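Local coordinates for uncharacterized protein (Bacteroides ovatus, PDB 4E6F), which is of unknown function but carries a DUF4468 domain with a TBP-like fold, in which helices pack on an antiparallel sheet, at residues 10-15 / 141-145; 36-42 / 103-108; 48-53 / 97-101. All coordinates share one frame; numbering follows the deposited sequence. Where two conformers were deposited one is given.

Contact 1. Residues 10-15 / 141-145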
ATOM      1  N   ASP A  10      -5.032 -13.629  13.045  1.00 27.97           N
ATOM      2  CA  ASP A  10      -4.530 -12.273  12.792  1.00 24.21           C
ATOM      3  C   ASP A  10      -3.005 -12.159  12.922  1.00 27.06           C
ATOM      4  O   ASP A  10      -2.479 -11.046  12.999  1.00 26.05           O
ATOM      5  CB  ASP A  10      -5.224 -11.296  13.758  1.00 24.09           C
ATOM      6  CG  ASP A  10      -6.629 -10.928  13.334  1.00 27.01           C
ATOM      7  OD1 ASP A  10      -6.923 -10.993  12.110  1.00 26.50           O
ATOM      8  OD2 ASP A  10      -7.422 -10.538  14.205  1.00 28.68           O
ATOM      9  N   THR A  11      -2.287 -13.301  12.882  1.00 24.65           N
ATOM     10  CA  THR A  11      -0.829 -13.365  12.981  1.00 24.51           C
ATOM     11  C   THR A  11      -0.138 -12.309  12.078  1.00 24.94           C
ATOM     12  O   THR A  11       0.790 -11.641  12.519  1.00 24.67           O
ATOM     13  CB  THR A  11      -0.367 -14.792  12.588  1.00 34.60           C
ATOM     14  OG1 THR A  11      -0.947 -15.735  13.494  1.00 37.12           O
ATOM     15  CG2 THR A  11       1.146 -14.947  12.571  1.00 36.73           C
ATOM     16  N   ARG A  12      -0.609 -12.157  10.832  1.00 21.92           N
ATOM     17  CA  ARG A  12      -0.030 -11.250   9.839  1.00 20.79           C
ATOM     18  C   ARG A  12      -0.023  -9.792  10.314  1.00 22.21           C
ATOM     19  O   ARG A  12       0.875  -9.035   9.966  1.00 21.26           O
ATOM     20  CB  ARG A  12      -0.865 -11.333   8.520  1.00 24.09           C
ATOM     21  CG  ARG A  12      -0.628 -10.202   7.474  1.00 29.66           C
ATOM     22  CD  ARG A  12       0.718 -10.417   6.856  1.00 33.73           C
ATOM     23  NE  ARG A  12       1.197  -9.332   5.996  1.00 27.42           N
ATOM     24  CZ  ARG A  12       2.085  -8.414   6.360  1.00 31.30           C
ATOM     25  NH1 ARG A  12       2.465  -8.313   7.628  1.00 21.78           N
ATOM     26  NH2 ARG A  12       2.580  -7.573   5.464  1.00 20.76           N
ATOM     27  N   TYR A  13      -1.028  -9.410  11.096  1.00 19.11           N
ATOM     28  CA  TYR A  13      -1.300  -8.006  11.426  1.00 17.58           C
ATOM     29  C   TYR A  13      -0.702  -7.492  12.746  1.00 20.06           C
ATOM     30  O   TYR A  13      -0.982  -6.352  13.143  1.00 18.86           O
ATOM     31  CB  TYR A  13      -2.827  -7.829  11.445  1.00 17.57           C
ATOM     32  CG  TYR A  13      -3.479  -8.371  10.191  1.00 17.75           C
ATOM     33  CD1 TYR A  13      -3.256  -7.778   8.949  1.00 16.82           C
ATOM     34  CD2 TYR A  13      -4.293  -9.504  10.237  1.00 19.21           C
ATOM     35  CE1 TYR A  13      -3.843  -8.280   7.791  1.00 17.83           C
ATOM     36  CE2 TYR A  13      -4.890 -10.013   9.084  1.00 21.01           C
ATOM     37  CZ  TYR A  13      -4.624  -9.428   7.855  1.00 21.88           C
ATOM     38  OH  TYR A  13      -5.236  -9.936   6.727  1.00 22.45           O
ATOM     39  N   LEU A  14       0.135  -8.278  13.396  1.00 19.61           N
ATOM     40  CA  LEU A  14       0.644  -7.890  14.700  1.00 20.06           C
ATOM     41  C   LEU A  14       1.994  -7.124  14.579  1.00 24.61           C
ATOM     42  O   LEU A  14       2.105  -6.249  13.726  1.00 21.00           O
ATOM     43  CB  LEU A  14       0.676  -9.109  15.650  1.00 21.16           C
ATOM     44  CG  LEU A  14      -0.673  -9.853  15.731  1.00 24.07           C
ATOM     45  CD1 LEU A  14      -0.580 -11.078  16.640  1.00 24.74           C
ATOM     46  CD2 LEU A  14      -1.814  -8.934  16.205  1.00 23.52           C
ATOM     47  N   VAL A  15       2.974  -7.399  15.454  1.00 25.27           N
ATOM     48  CA  VAL A  15       4.287  -6.745  15.514  1.00 26.40           C
ATOM     49  C   VAL A  15       4.905  -6.575  14.086  1.00 25.73           C
ATOM     50  O   VAL A  15       4.979  -7.555  13.343  1.00 25.09           O
ATOM     51  CB  VAL A  15       5.222  -7.588  16.437  1.00 33.36           C
ATOM     52  CG1 VAL A  15       6.650  -7.060  16.426  1.00 33.54           C
ATOM     53  CG2 VAL A  15       4.684  -7.639  17.869  1.00 34.86           C
ATOM     54  N   LYS A 141       0.537  -6.457  22.278  1.00 28.66           N
ATOM     55  CA  LYS A 141       0.693  -6.608  20.822  1.00 26.72           C
ATOM     56  C   LYS A 141       0.329  -8.056  20.362  1.00 28.71           C
ATOM     57  O   LYS A 141       0.894  -8.573  19.385  1.00 28.55           O
ATOM     58  CB  LYS A 141       2.098  -6.173  20.346  1.00 28.37           C
ATOM     59  CG  LYS A 141       2.422  -4.719  20.714  1.00 33.66           C
ATOM     60  CD  LYS A 141       3.644  -4.146  19.988  1.00 42.64           C
ATOM     61  CE  LYS A 141       3.897  -2.714  20.424  1.00 47.45           C
ATOM     62  NZ  LYS A 141       4.719  -1.949  19.438  1.00 49.47           N
ATOM     63  N   THR A 142      -0.684  -8.658  21.022  1.00 24.94           N
ATOM     64  CA  THR A 142      -1.176 -10.013  20.728  1.00 23.68           C
ATOM     65  C   THR A 142      -2.481 -10.004  19.948  1.00 26.92           C
ATOM     66  O   THR A 142      -2.858 -11.020  19.346  1.00 27.35           O
ATOM     67  CB  THR A 142      -1.337 -10.814  22.017  1.00 32.98           C
ATOM     68  OG1 THR A 142      -2.184 -10.095  22.921  1.00 31.24           O
ATOM     69  CG2 THR A 142       0.016 -11.148  22.673  1.00 31.38           C
ATOM     70  N   LYS A 143      -3.210  -8.868  19.991  1.00 23.46           N
ATOM     71  CA  LYS A 143      -4.473  -8.771  19.298  1.00 21.58           C
ATOM     72  C   LYS A 143      -4.612  -7.403  18.710  1.00 22.33           C
ATOM     73  O   LYS A 143      -4.084  -6.433  19.248  1.00 22.16           O
ATOM     74  CB  LYS A 143      -5.662  -9.001  20.258  1.00 23.67           C
ATOM     75  CG  LYS A 143      -5.860 -10.431  20.758  1.00 23.03           C
ATOM     76  CD  LYS A 143      -7.076 -10.500  21.708  1.00 24.33           C
ATOM     77  CE  LYS A 143      -7.321 -11.905  22.240  1.00 24.36           C
ATOM     78  NZ  LYS A 143      -8.316 -11.916  23.364  1.00 25.78           N
ATOM     79  N   LEU A 144      -5.401  -7.328  17.660  1.00 20.87           N
ATOM     80  CA  LEU A 144      -5.842  -6.072  17.092  1.00 18.90           C
ATOM     81  C   LEU A 144      -6.885  -5.443  18.007  1.00 22.66           C
ATOM     82  O   LEU A 144      -7.775  -6.154  18.494  1.00 22.97           O
ATOM     83  CB  LEU A 144      -6.476  -6.347  15.724  1.00 18.90           C
ATOM     84  CG  LEU A 144      -5.513  -6.768  14.624  1.00 21.68           C
ATOM     85  CD1 LEU A 144      -6.283  -7.232  13.401  1.00 23.33           C
ATOM     86  CD2 LEU A 144      -4.619  -5.587  14.215  1.00 21.81           C
ATOM     87  N   VAL A 145      -6.809  -4.115  18.218  1.00 18.43           N
ATOM     88  CA  VAL A 145      -7.853  -3.378  18.961  1.00 17.44           C
ATOM     89  C   VAL A 145      -9.125  -3.575  18.141  1.00 19.55           C
ATOM     90  O   VAL A 145      -9.106  -3.317  16.938  1.00 18.73           O
ATOM     91  CB  VAL A 145      -7.458  -1.886  19.161  1.00 20.70           C
ATOM     92  CG1 VAL A 145      -8.635  -1.065  19.686  1.00 19.97           C
ATOM     93  CG2 VAL A 145      -6.264  -1.751  20.103  1.00 20.54           C
TER
HETATM   94  O   HOH W   1      -6.550  -9.922  16.662  1.00 25.72           O

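Contact 2. Residues 36-42 / 103-108. With EDO (1,2-ethanediol), chain F.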
HETATM    1  N   MSE A  36      18.794  -7.233 -14.104  1.00 19.57           N
HETATM    2  CA  MSE A  36      18.309  -6.012 -14.772  1.00 19.16           C
HETATM    3  C   MSE A  36      19.066  -4.743 -14.428  1.00 23.12           C
HETATM    4  O   MSE A  36      19.422  -4.508 -13.272  1.00 21.33           O
HETATM    5  CB  MSE A  36      16.839  -5.799 -14.424  1.00 20.44           C
HETATM    6  CG  MSE A  36      15.923  -6.902 -14.928  1.00 28.41           C
HETATM    7 SE   MSE A  36      14.034  -6.352 -14.676  0.75 38.29          SE
HETATM    8  CE  MSE A  36      13.168  -8.128 -14.961  1.00 36.10           C
ATOM      9  N   SER A  37      19.260  -3.878 -15.450  1.00 20.66           N
ATOM     10  CA  SER A  37      19.914  -2.599 -15.222  1.00 19.95           C
ATOM     11  C   SER A  37      18.924  -1.637 -14.602  1.00 21.32           C
ATOM     12  O   SER A  37      17.712  -1.898 -14.625  1.00 19.74           O
ATOM     13  CB  SER A  37      20.422  -2.029 -16.534  1.00 24.61           C
ATOM     14  OG  SER A  37      19.303  -1.573 -17.271  1.00 23.50           O
ATOM     15  N   GLN A  38      19.428  -0.513 -14.082  1.00 19.35           N
ATOM     16  CA  GLN A  38      18.538   0.500 -13.508  1.00 17.98           C
ATOM     17  C   GLN A  38      17.461   0.932 -14.537  1.00 21.66           C
ATOM     18  O   GLN A  38      16.272   1.048 -14.176  1.00 20.97           O
ATOM     19  CB  GLN A  38      19.347   1.704 -13.029  1.00 20.21           C
ATOM     20  CG  GLN A  38      18.463   2.792 -12.422  1.00 21.99           C
ATOM     21  CD  GLN A  38      19.244   3.876 -11.749  1.00 32.36           C
ATOM     22  OE1 GLN A  38      20.118   3.630 -10.900  1.00 25.72           O
ATOM     23  NE2 GLN A  38      18.885   5.114 -12.076  1.00 27.32           N
ATOM     24  N   ALA A  39      17.868   1.167 -15.806  1.00 20.96           N
ATOM     25  CA  ALA A  39      16.951   1.602 -16.868  1.00 21.79           C
ATOM     26  C   ALA A  39      15.854   0.569 -17.143  1.00 23.65           C
ATOM     27  O   ALA A  39      14.697   0.945 -17.268  1.00 22.94           O
ATOM     28  CB  ALA A  39      17.729   1.891 -18.154  1.00 22.89           C
ATOM     29  N   GLN A  40      16.189  -0.734 -17.138  1.00 20.93           N
ATOM     30  CA  GLN A  40      15.175  -1.772 -17.362  1.00 19.30           C
ATOM     31  C   GLN A  40      14.129  -1.808 -16.214  1.00 21.26           C
ATOM     32  O   GLN A  40      12.930  -1.999 -16.443  1.00 20.29           O
ATOM     33  CB  GLN A  40      15.867  -3.152 -17.460  1.00 20.31           C
ATOM     34  CG  GLN A  40      16.852  -3.239 -18.634  1.00 22.21           C
ATOM     35  CD  GLN A  40      17.486  -4.614 -18.655  1.00 31.82           C
ATOM     36  OE1 GLN A  40      18.417  -4.894 -17.909  1.00 25.83           O
ATOM     37  NE2 GLN A  40      16.984  -5.512 -19.483  1.00 25.75           N
ATOM     38  N   ILE A  41      14.602  -1.645 -14.986  1.00 17.89           N
ATOM     39  CA  ILE A  41      13.716  -1.665 -13.802  1.00 16.00           C
ATOM     40  C   ILE A  41      12.803  -0.436 -13.829  1.00 19.34           C
ATOM     41  O   ILE A  41      11.580  -0.544 -13.610  1.00 17.90           O
ATOM     42  CB  ILE A  41      14.566  -1.736 -12.517  1.00 17.52           C
ATOM     43  CG1 ILE A  41      15.348  -3.085 -12.463  1.00 17.54           C
ATOM     44  CG2 ILE A  41      13.678  -1.573 -11.246  1.00 16.73           C
ATOM     45  CD1 ILE A  41      16.417  -3.135 -11.372  1.00 21.72           C
ATOM     46  N   TYR A  42      13.413   0.737 -14.122  1.00 16.70           N
ATOM     47  CA  TYR A  42      12.684   1.999 -14.200  1.00 16.23           C
ATOM     48  C   TYR A  42      11.568   1.896 -15.264  1.00 19.62           C
ATOM     49  O   TYR A  42      10.443   2.334 -15.006  1.00 18.88           O
ATOM     50  CB  TYR A  42      13.677   3.137 -14.508  1.00 17.43           C
ATOM     51  CG  TYR A  42      13.009   4.466 -14.769  1.00 19.11           C
ATOM     52  CD1 TYR A  42      12.698   5.334 -13.723  1.00 19.76           C
ATOM     53  CD2 TYR A  42      12.735   4.884 -16.068  1.00 19.95           C
ATOM     54  CE1 TYR A  42      12.085   6.569 -13.968  1.00 19.08           C
ATOM     55  CE2 TYR A  42      12.121   6.110 -16.321  1.00 21.31           C
ATOM     56  CZ  TYR A  42      11.796   6.945 -15.267  1.00 21.37           C
ATOM     57  OH  TYR A  42      11.214   8.161 -15.540  1.00 21.66           O
ATOM     58  N   CYS A 103      14.528   2.923  -8.108  1.00 14.53           N
ATOM     59  CA  CYS A 103      15.199   1.916  -8.939  1.00 15.99           C
ATOM     60  C   CYS A 103      16.696   2.137  -8.911  1.00 21.47           C
ATOM     61  O   CYS A 103      17.168   3.260  -9.100  1.00 20.75           O
ATOM     62  CB  CYS A 103      14.682   1.955 -10.379  1.00 17.04           C
ATOM     63  SG  CYS A 103      12.871   1.974 -10.528  1.00 20.17           S
ATOM     64  N   LYS A 104      17.442   1.039  -8.770  1.00 18.64           N
ATOM     65  CA  LYS A 104      18.903   1.028  -8.784  1.00 18.79           C
ATOM     66  C   LYS A 104      19.312  -0.152  -9.644  1.00 21.98           C
ATOM     67  O   LYS A 104      18.463  -1.006  -9.903  1.00 19.26           O
ATOM     68  CB  LYS A 104      19.459   0.889  -7.351  1.00 23.26           C
ATOM     69  CG  LYS A 104      19.277   2.130  -6.474  1.00 38.77           C
ATOM     70  CD  LYS A 104      19.782   1.873  -5.058  1.00 55.15           C
ATOM     71  CE  LYS A 104      19.545   3.046  -4.133  1.00 69.59           C
ATOM     72  NZ  LYS A 104      19.782   2.677  -2.709  1.00 76.72           N
ATOM     73  N   PRO A 105      20.574  -0.286 -10.080  1.00 20.89           N
ATOM     74  CA  PRO A 105      20.924  -1.491 -10.840  1.00 20.42           C
ATOM     75  C   PRO A 105      20.634  -2.735 -10.009  1.00 20.76           C
ATOM     76  O   PRO A 105      21.112  -2.837  -8.881  1.00 20.71           O
ATOM     77  CB  PRO A 105      22.429  -1.324 -11.102  1.00 22.93           C
ATOM     78  CG  PRO A 105      22.662   0.183 -11.004  1.00 27.94           C
ATOM     79  CD  PRO A 105      21.728   0.632  -9.935  1.00 23.87           C
ATOM     80  N   GLY A 106      19.811  -3.633 -10.550  1.00 16.97           N
ATOM     81  CA  GLY A 106      19.495  -4.909  -9.913  1.00 17.11           C
ATOM     82  C   GLY A 106      18.477  -4.905  -8.781  1.00 18.02           C
ATOM     83  O   GLY A 106      18.188  -5.979  -8.204  1.00 17.35           O
ATOM     84  N   ASN A 107      17.962  -3.713  -8.394  1.00 16.76           N
ATOM     85  CA  ASN A 107      17.009  -3.721  -7.282  1.00 16.10           C
ATOM     86  C   ASN A 107      15.972  -2.603  -7.356  1.00 16.61           C
ATOM     87  O   ASN A 107      16.171  -1.601  -8.050  1.00 16.70           O
ATOM     88  CB  ASN A 107      17.715  -3.742  -5.933  1.00 22.89           C
ATOM     89  CG  ASN A 107      18.561  -2.560  -5.632  1.00 38.87           C
ATOM     90  OD1 ASN A 107      18.051  -1.494  -5.274  1.00 37.80           O
ATOM     91  ND2 ASN A 107      19.876  -2.757  -5.693  1.00 36.17           N
ATOM     92  N   CYS A 108      14.864  -2.804  -6.631  1.00 14.54           N
ATOM     93  CA  CYS A 108      13.760  -1.851  -6.638  1.00 15.22           C
ATOM     94  C   CYS A 108      13.192  -1.757  -5.247  1.00 17.43           C
ATOM     95  O   CYS A 108      12.956  -2.787  -4.613  1.00 17.07           O
ATOM     96  CB  CYS A 108      12.683  -2.310  -7.626  1.00 15.56           C
ATOM     97  SG  CYS A 108      11.363  -1.110  -7.870  1.00 19.71           S
TER
HETATM   98  C1  EDO F 404      18.540  -8.569 -18.072  1.00 30.86           C
HETATM   99  O1  EDO F 404      17.682  -8.428 -19.184  1.00 28.04           O
HETATM  100  C2  EDO F 404      18.907 -10.059 -17.816  1.00 32.48           C
HETATM  101  O2  EDO F 404      19.528 -10.626 -18.954  1.00 31.12           O

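Contact 3. Residues 48-53 / 97-101. With EDO (1,2-ethanediol), chain E.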
ATOM      1  N   TRP A  48       4.216  -0.359 -15.025  1.00 16.68           N
ATOM      2  CA  TRP A  48       3.383  -0.952 -13.980  1.00 17.29           C
ATOM      3  C   TRP A  48       2.577   0.125 -13.245  1.00 19.26           C
ATOM      4  O   TRP A  48       1.353  -0.014 -13.089  1.00 18.28           O
ATOM      5  CB  TRP A  48       4.218  -1.752 -12.965  1.00 16.27           C
ATOM      6  CG  TRP A  48       3.417  -2.111 -11.744  1.00 16.93           C
ATOM      7  CD1 TRP A  48       2.448  -3.067 -11.657  1.00 20.03           C
ATOM      8  CD2 TRP A  48       3.385  -1.390 -10.499  1.00 16.02           C
ATOM      9  NE1 TRP A  48       1.815  -2.996 -10.440  1.00 18.83           N
ATOM     10  CE2 TRP A  48       2.376  -1.976  -9.704  1.00 18.43           C
ATOM     11  CE3 TRP A  48       4.137  -0.323  -9.970  1.00 16.21           C
ATOM     12  CZ2 TRP A  48       2.079  -1.523  -8.415  1.00 17.45           C
ATOM     13  CZ3 TRP A  48       3.839   0.136  -8.690  1.00 16.07           C
ATOM     14  CH2 TRP A  48       2.803  -0.443  -7.939  1.00 16.14           C
HETATM   15  N   MSE A  49       3.257   1.177 -12.772  1.00 13.99           N
HETATM   16  CA  MSE A  49       2.536   2.173 -11.998  1.00 12.38           C
HETATM   17  C   MSE A  49       1.482   2.883 -12.843  1.00 15.16           C
HETATM   18  O   MSE A  49       0.395   3.161 -12.351  1.00 15.77           O
HETATM   19  CB  MSE A  49       3.470   3.193 -11.344  1.00 12.90           C
HETATM   20  CG  MSE A  49       2.726   3.924 -10.230  1.00 14.66           C
HETATM   21 SE   MSE A  49       3.678   5.456  -9.537  0.75 17.03          SE
HETATM   22  CE  MSE A  49       5.179   4.505  -8.772  1.00 14.29           C
ATOM     23  N   ASP A  50       1.808   3.153 -14.122  1.00 14.55           N
ATOM     24  CA  ASP A  50       0.847   3.803 -15.010  1.00 15.01           C
ATOM     25  C   ASP A  50      -0.426   2.955 -15.130  1.00 19.48           C
ATOM     26  O   ASP A  50      -1.525   3.462 -14.935  1.00 17.46           O
ATOM     27  CB  ASP A  50       1.479   4.032 -16.390  1.00 17.50           C
ATOM     28  CG  ASP A  50       0.624   4.831 -17.344  1.00 26.14           C
ATOM     29  OD1 ASP A  50      -0.158   5.677 -16.872  1.00 26.32           O
ATOM     30  OD2 ASP A  50       0.766   4.636 -18.559  1.00 33.28           O
ATOM     31  N   GLU A  51      -0.269   1.651 -15.422  1.00 17.43           N
ATOM     32  CA  GLU A  51      -1.420   0.767 -15.564  0.50 18.07           C
ATOM     33  C   GLU A  51      -2.140   0.553 -14.235  1.00 20.79           C
ATOM     34  O   GLU A  51      -3.375   0.559 -14.191  1.00 20.81           O
ATOM     35  CB  GLU A  51      -0.996  -0.582 -16.168  0.50 20.26           C
ATOM     36  CG  GLU A  51      -0.553  -0.483 -17.622  0.50 28.10           C
ATOM     37  CD  GLU A  51      -1.570   0.055 -18.615  0.50 41.65           C
ATOM     38  OE1 GLU A  51      -2.764  -0.313 -18.517  0.50 34.70           O
ATOM     39  OE2 GLU A  51      -1.170   0.851 -19.493  0.50 38.02           O
ATOM     40  N   ARG A  52      -1.389   0.396 -13.134  1.00 17.03           N
ATOM     41  CA  ARG A  52      -1.985   0.181 -11.817  1.00 15.99           C
ATOM     42  C   ARG A  52      -2.837   1.382 -11.383  1.00 18.25           C
ATOM     43  O   ARG A  52      -3.910   1.206 -10.809  1.00 17.75           O
ATOM     44  CB  ARG A  52      -0.888  -0.131 -10.771  1.00 15.78           C
ATOM     45  CG  ARG A  52      -1.369  -0.233  -9.320  1.00 19.66           C
ATOM     46  CD  ARG A  52      -2.383  -1.372  -9.121  1.00 20.33           C
ATOM     47  NE  ARG A  52      -2.834  -1.440  -7.736  1.00 22.00           N
ATOM     48  CZ  ARG A  52      -3.726  -0.623  -7.186  1.00 24.19           C
ATOM     49  NH1 ARG A  52      -4.313   0.329  -7.916  1.00 19.60           N
ATOM     50  NH2 ARG A  52      -4.031  -0.737  -5.902  1.00 20.89           N
ATOM     51  N   LEU A  53      -2.360   2.603 -11.646  1.00 14.29           N
ATOM     52  CA  LEU A  53      -3.141   3.771 -11.249  1.00 14.43           C
ATOM     53  C   LEU A  53      -4.292   4.028 -12.232  1.00 19.06           C
ATOM     54  O   LEU A  53      -5.347   4.487 -11.799  1.00 17.79           O
ATOM     55  CB  LEU A  53      -2.229   5.004 -11.078  1.00 13.70           C
ATOM     56  CG  LEU A  53      -1.254   4.850  -9.872  1.00 15.96           C
ATOM     57  CD1 LEU A  53      -0.260   6.015  -9.794  1.00 15.49           C
ATOM     58  CD2 LEU A  53      -1.992   4.764  -8.552  1.00 15.00           C
ATOM     59  N   TYR A  97      -3.337   7.857  -1.237  1.00 12.54           N
ATOM     60  CA  TYR A  97      -1.986   7.427  -0.883  1.00 11.85           C
ATOM     61  C   TYR A  97      -0.980   7.889  -1.931  1.00 13.80           C
ATOM     62  O   TYR A  97      -1.379   8.318  -3.013  1.00 12.59           O
ATOM     63  CB  TYR A  97      -1.941   5.869  -0.776  1.00 12.90           C
ATOM     64  CG  TYR A  97      -2.475   5.153  -2.006  1.00 13.29           C
ATOM     65  CD1 TYR A  97      -1.664   4.944  -3.127  1.00 14.06           C
ATOM     66  CD2 TYR A  97      -3.815   4.773  -2.089  1.00 14.46           C
ATOM     67  CE1 TYR A  97      -2.162   4.329  -4.275  1.00 14.08           C
ATOM     68  CE2 TYR A  97      -4.319   4.129  -3.229  1.00 14.63           C
ATOM     69  CZ  TYR A  97      -3.485   3.913  -4.317  1.00 16.08           C
ATOM     70  OH  TYR A  97      -3.968   3.305  -5.454  1.00 15.98           O
ATOM     71  N   GLN A  98       0.318   7.711  -1.641  1.00 11.67           N
ATOM     72  CA  GLN A  98       1.365   7.941  -2.615  1.00 11.15           C
ATOM     73  C   GLN A  98       2.158   6.657  -2.759  1.00 12.77           C
ATOM     74  O   GLN A  98       2.410   5.966  -1.763  1.00 12.28           O
ATOM     75  CB  GLN A  98       2.274   9.090  -2.157  1.00 11.08           C
ATOM     76  CG  GLN A  98       3.437   9.352  -3.125  1.00 11.94           C
ATOM     77  CD  GLN A  98       4.192  10.625  -2.806  1.00 11.96           C
ATOM     78  OE1 GLN A  98       3.590  11.667  -2.498  1.00 14.11           O
ATOM     79  NE2 GLN A  98       5.528  10.550  -2.904  1.00 12.70           N
ATOM     80  N   ILE A  99       2.492   6.302  -4.013  1.00 11.08           N
ATOM     81  CA  ILE A  99       3.379   5.162  -4.305  1.00 10.14           C
ATOM     82  C   ILE A  99       4.709   5.780  -4.691  1.00 13.30           C
ATOM     83  O   ILE A  99       4.736   6.594  -5.616  1.00 12.95           O
ATOM     84  CB  ILE A  99       2.877   4.255  -5.453  1.00 12.54           C
ATOM     85  CG1 ILE A  99       1.407   3.877  -5.275  1.00 13.47           C
ATOM     86  CG2 ILE A  99       3.785   2.993  -5.566  1.00 13.17           C
ATOM     87  CD1 ILE A  99       0.816   3.116  -6.533  1.00 15.66           C
ATOM     88  N   THR A 100       5.800   5.383  -4.034  1.00 10.98           N
ATOM     89  CA  THR A 100       7.134   5.908  -4.328  1.00 10.98           C
ATOM     90  C   THR A 100       8.015   4.736  -4.689  1.00 13.10           C
ATOM     91  O   THR A 100       8.158   3.810  -3.879  1.00 13.75           O
ATOM     92  CB  THR A 100       7.667   6.681  -3.143  1.00 14.28           C
ATOM     93  OG1 THR A 100       6.764   7.776  -2.901  1.00 14.26           O
ATOM     94  CG2 THR A 100       9.112   7.205  -3.378  1.00 17.29           C
ATOM     95  N   VAL A 101       8.627   4.779  -5.871  1.00 12.00           N
ATOM     96  CA  VAL A 101       9.477   3.684  -6.365  1.00 12.01           C
ATOM     97  C   VAL A 101      10.871   4.215  -6.607  1.00 14.91           C
ATOM     98  O   VAL A 101      11.023   5.261  -7.246  1.00 14.33           O
ATOM     99  CB  VAL A 101       8.884   3.058  -7.656  1.00 15.66           C
ATOM    100  CG1 VAL A 101       9.830   2.008  -8.252  1.00 16.59           C
ATOM    101  CG2 VAL A 101       7.523   2.445  -7.366  1.00 16.08           C
TER
HETATM  102  C1  EDO E 403      -2.221  11.541  -0.726  1.00 32.18           C
HETATM  103  O1  EDO E 403      -1.092  10.680  -0.758  1.00 31.55           O
HETATM  104  C2  EDO E 403      -2.718  11.820  -2.168  1.00 28.64           C
HETATM  105  O2  EDO E 403      -3.113  10.610  -2.822  1.00 26.00           O

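Contact 1. Residues 10-15 / 141-145
Leu14 and Leu144 make most of the van der Waals contact, much of it against oxygens. Leu14 sets both methyls against the backbone of 141-145: CD1 reaches Thr142 O at 3.5 Å, while its CB lies 3.8 Å from Lys141 O. From the 141-145 segment, Leu144 spreads its two branches over the 10-15 turn. Its CD2 touches Tyr13 CB at 4.0 Å, and its CD1 sits 3.6 Å from Asp10 OD2, the two side chains crossing at about a right angle. At the margin Val15 CG2 meets Lys141 CB, 3.9 Å away.

The polar link is indirect. One water donates to Asp10 OD2 (2.7 Å) and accepts from Leu144 N (3.0 Å), joining the carboxylate to the opposite backbone. Asp10 CG stands beside its own backbone N (chi1 -79°), which turns the carboxylate toward 141-145, and Asp10 OD1 forms a salt bridge with Arg153 of helix 149-169. Tyr13 N bonds back to Asp10 O, closing the turn, and Tyr13 OH is held by Asp157 on the same helix. Lys141 NZ pairs with Asp133.

With leucine methyls on carbonyl oxygens and a water as go-between, the chemistry implies a surface junction of two loops, whose charged ends are tied to neighbouring elements.

Contact 2. Residues 36-42 / 103-108
Met36 and Gly106 join the backbones at the start of helix 38-54, where Gly106 N donates to Met36 O at 2.9 Å, bent at the hydrogen (130°). Gly106 belongs to a type II turn running from Lys104 to Asn107, and its positive phi of 79° suits glycine there. The turn links strands 90-104 and 107-119, so the bond fastens a hairpin end to the residues leading into the helix.

Ile41 is the main apolar plug. Its CD1 enters the turn, 3.3 Å from Lys104 O and close to the amides of Gly106 and Asn107. The other branch, CG2, packs on Cys103 SG at 3.7 Å and on Cys108 CB at 3.8 Å, touching both strands of the hairpin. Cys103 SG also lies 3.7 Å from Tyr42 CA, against the helix backbone.

Gln38 runs extended beside Pro105, both side chains pointing the same way, with OE1 3.5 Å from Pro105 CD. Its amide carbon CD passes 3.4 Å from Cys103 O, and NE2 has a weak hydrogen bond to Ala69 O.

The helix start is fixed by its own residues. Ser37 N donates to Gln40 OE1 at 2.8 Å, the donor nitrogen lying 18° off the plane of the Gln40 amide carbonyl, and Gln40 N returns a bond to Ser37 OG. An ethanediol, probably from the crystallisation liquor, takes a hydrogen bond from Gln40 NE2. The reciprocal Ser37-Gln40 bonds form a capping box, here at a helix N-terminus set against a beta-hairpin turn within the TBP-like domain.

Contact 3. Residues 48-53 / 97-101
Met49 and Ile99 bring together helix 38-54 and strand 90-104 in the helix-on-sheet layer of the TBP-like fold. The axes of helix segment 48-53 and strand segment 97-101 run almost antiparallel, at 163°, and come within 11.2 Å, a spacing filled by side chains. Met49, a selenomethionine, bends at chi3 (-65°) and lays its terminal CE between two strand residues, 3.8 Å from Ile99 CG2 and closer still to Val101. Leu53 CD2 and Ile99 CD1 meet end to end, 3.8 Å apart. Trp48 presents its ring edge, with CZ3 near Ile99 CG2 at 4.2 Å.

Beside the apolar contacts is a polar group of Arg52 and Tyr97. Arg52 NH1 stands 3.9 Å from Tyr97 OH, with the guanidinium and ring planes 73° apart; Glu79 forms a salt bridge with Arg52 and a hydrogen bond with Tyr97, and Asn56 also bonds to both. Arg52 CB lies over one face of the Trp48 ring, toward its rim, and Trp48 NE1 is held by Asp165 of helix 149-169.

From that second helix Met162 also touches Ile99, so the strand side chain is packed by two helices. The closest carbon pair between the two segments is Met49 CE and Val101 CG2, 3.4 Å apart and below the usual carbon-carbon contact.

In the fold
Contacts 2 and 3 share two elements, helix 38-54 and strand 90-104, at points whose centres lie 16 Å apart; contact 2 also takes in strand 107-119. They touch where Cys108 SG meets Val101 CG1 at 3.5 Å. Contact 3 is buried and almost wholly apolar between its segments, with its polar groups bonded to residues outside them; contact 2, at the helix start, is partly buried and mixes a backbone bond with sulfur and methyl packing. Contact 1 is a surface contact about 15 Å from either, by nearest atoms, and it joins two loops by leucine packing and one bridging water. Contacts 1 and 3 still share a neighbour: helix 149-169 carries salt-bridge partners for the former and packs on the latter.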